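Local atomic coordinates of Lin2634 protein (Listeria innocua, PDB entry 3MZO), a protein that binds calcium ions and is probably a metal-dependent phosphohydrolase of the HD-domain superfamily, related to the YfbR-like 5'-deoxynucleotidases. Residues B[157-160]-B[161-164]. Numbering follows the deposited sequence.
Sequences NIFV and EIYS
Glu161 turns back along the first turn of helix 158-172 to meet Asn157, four residues earlier. Its CB lies 3.4 Å from Ile158 O; chi1 (-67°) puts CG beside the backbone N, 3.7 Å from Asn157 O, and the chain runs on extended toward Asn157. Asn157 has an amide N-H to offer: ND2 gives OE2 a short but bent hydrogen bond (2.8 Å, N-H...O 137°), met on the anti side and somewhat out of the carboxylate plane. OE1 rests 3.4 Å from Ile158 CD1 and has a long, weak ion pair with Lys83. Near the N-terminal end, the positive end of the helix dipole should favour a carboxylate.

Ser164 has a hydroxyl short enough to reach back one turn: in the conformer described, OG adds a second bond to Val160 O (2.7 Å) beside that from its own N, the two reaching from opposite faces of the carbonyl plane. On the apolar side Ile162, a branched chain suited to a buried face, brings CD1 to Ile158 CG1 (4.0 Å) and Phe159 CD1 (4.1 Å).

Ile162 and Phe159 face helix 129-151, which carries the calcium ligand Asp138; Val160 and Ser164 pack on helix 201-211, and Tyr163 touches both, its OH hydrogen-bonded to Thr205.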
ATOM      1  N   ASN B 157       7.505  -4.832 -22.581  1.00 43.89           N
ATOM      2  CA  ASN B 157       7.561  -6.005 -23.470  1.00 45.54           C
ATOM      3  C   ASN B 157       7.839  -7.320 -22.734  1.00 42.88           C
ATOM      4  O   ASN B 157       7.550  -8.396 -23.270  1.00 44.78           O
ATOM      5  CB  ASN B 157       8.584  -5.825 -24.615  1.00 45.79           C
ATOM      6  CG  ASN B 157       8.323  -6.803 -25.792  1.00 55.78           C
ATOM      7  OD1 ASN B 157       7.231  -6.811 -26.383  1.00 54.03           O
ATOM      8  ND2 ASN B 157       9.327  -7.637 -26.121  1.00 58.12           N
ATOM      9  N   ILE B 158       8.395  -7.247 -21.523  1.00 39.39           N
ATOM     10  CA  ILE B 158       8.708  -8.445 -20.769  1.00 38.85           C
ATOM     11  C   ILE B 158       7.488  -9.388 -20.699  1.00 37.11           C
ATOM     12  O   ILE B 158       7.632 -10.589 -20.801  1.00 37.24           O
ATOM     13  CB  ILE B 158       9.242  -8.122 -19.335  1.00 38.70           C
ATOM     14  CG1 ILE B 158       9.965  -9.327 -18.745  1.00 44.49           C
ATOM     15  CG2 ILE B 158       8.133  -7.733 -18.366  1.00 38.68           C
ATOM     16  CD1 ILE B 158      11.217  -9.705 -19.500  1.00 49.58           C
ATOM     17  N   PHE B 159       6.283  -8.844 -20.578  1.00 35.90           N
ATOM     18  CA  PHE B 159       5.091  -9.695 -20.428  1.00 34.80           C
ATOM     19  C   PHE B 159       4.776 -10.524 -21.682  1.00 36.07           C
ATOM     20  O   PHE B 159       4.423 -11.706 -21.564  1.00 33.66           O
ATOM     21  CB  PHE B 159       3.923  -8.859 -19.944  1.00 32.40           C
ATOM     22  CG  PHE B 159       4.175  -8.279 -18.590  1.00 32.20           C
ATOM     23  CD1 PHE B 159       4.214  -9.102 -17.467  1.00 35.43           C
ATOM     24  CD2 PHE B 159       4.465  -6.947 -18.437  1.00 32.66           C
ATOM     25  CE1 PHE B 159       4.492  -8.581 -16.211  1.00 32.02           C
ATOM     26  CE2 PHE B 159       4.756  -6.422 -17.177  1.00 32.21           C
ATOM     27  CZ  PHE B 159       4.759  -7.252 -16.071  1.00 34.29           C
ATOM     28  N   VAL B 160       4.971  -9.940 -22.865  1.00 36.17           N
ATOM     29  CA  VAL B 160       4.822 -10.689 -24.115  1.00 36.41           C
ATOM     30  C   VAL B 160       5.856 -11.801 -24.185  1.00 36.68           C
ATOM     31  O   VAL B 160       5.565 -12.925 -24.647  1.00 37.77           O
ATOM     32  CB  VAL B 160       4.995  -9.764 -25.342  1.00 40.04           C
ATOM     33  CG1 VAL B 160       5.337 -10.589 -26.612  1.00 40.04           C
ATOM     34  CG2 VAL B 160       3.730  -8.924 -25.533  1.00 38.29           C
ATOM     35  N   GLU B 161       7.059 -11.507 -23.707  1.00 35.63           N
ATOM     36  CA  GLU B 161       8.134 -12.494 -23.693  1.00 37.71           C
ATOM     37  C   GLU B 161       7.847 -13.641 -22.735  1.00 34.58           C
ATOM     38  O   GLU B 161       8.129 -14.803 -23.051  1.00 34.57           O
ATOM     39  CB  GLU B 161       9.476 -11.840 -23.333  1.00 40.68           C
ATOM     40  CG  GLU B 161      10.005 -10.869 -24.397  1.00 49.86           C
ATOM     41  CD  GLU B 161      11.073  -9.898 -23.840  1.00 63.18           C
ATOM     42  OE1 GLU B 161      11.698 -10.199 -22.787  1.00 69.16           O
ATOM     43  OE2 GLU B 161      11.273  -8.820 -24.456  1.00 71.50           O
ATOM     44  N   ILE B 162       7.298 -13.327 -21.572  1.00 31.05           N
ATOM     45  CA  ILE B 162       6.917 -14.352 -20.589  1.00 30.52           C
ATOM     46  C   ILE B 162       5.802 -15.267 -21.163  1.00 30.92           C
ATOM     47  O   ILE B 162       5.853 -16.478 -21.044  1.00 30.74           O
ATOM     48  CB  ILE B 162       6.434 -13.687 -19.258  1.00 32.89           C
ATOM     49  CG1 ILE B 162       7.611 -12.976 -18.551  1.00 37.80           C
ATOM     50  CG2 ILE B 162       5.794 -14.723 -18.313  1.00 27.58           C
ATOM     51  CD1 ILE B 162       7.215 -11.912 -17.514  1.00 36.25           C
ATOM     52  N   TYR B 163       4.790 -14.649 -21.754  1.00 31.31           N
ATOM     53  CA  TYR B 163       3.677 -15.355 -22.337  1.00 32.31           C
ATOM     54  C   TYR B 163       4.187 -16.325 -23.422  1.00 33.51           C
ATOM     55  O   TYR B 163       3.814 -17.515 -23.460  1.00 32.73           O
ATOM     56  CB  TYR B 163       2.689 -14.333 -22.926  1.00 33.31           C
ATOM     57  CG  TYR B 163       1.521 -14.937 -23.661  1.00 32.47           C
ATOM     58  CD1 TYR B 163       1.605 -15.220 -25.029  1.00 36.38           C
ATOM     59  CD2 TYR B 163       0.338 -15.241 -22.997  1.00 32.92           C
ATOM     60  CE1 TYR B 163       0.528 -15.770 -25.719  1.00 40.03           C
ATOM     61  CE2 TYR B 163      -0.746 -15.790 -23.676  1.00 35.96           C
ATOM     62  CZ  TYR B 163      -0.642 -16.062 -25.034  1.00 35.98           C
ATOM     63  OH  TYR B 163      -1.712 -16.608 -25.704  1.00 39.38           O
ATOM     64  N   SER B 164       5.076 -15.816 -24.271  1.00 34.16           N
ATOM     65  CA  SER B 164       5.628 -16.602 -25.365  0.60 34.70           C
ATOM     66  C   SER B 164       6.387 -17.825 -24.851  1.00 35.91           C
ATOM     67  O   SER B 164       6.200 -18.945 -25.350  1.00 35.96           O
ATOM     68  CB  SER B 164       6.511 -15.711 -26.227  0.60 37.13           C
ATOM     69  OG  SER B 164       5.732 -14.661 -26.764  0.60 28.80           O
TER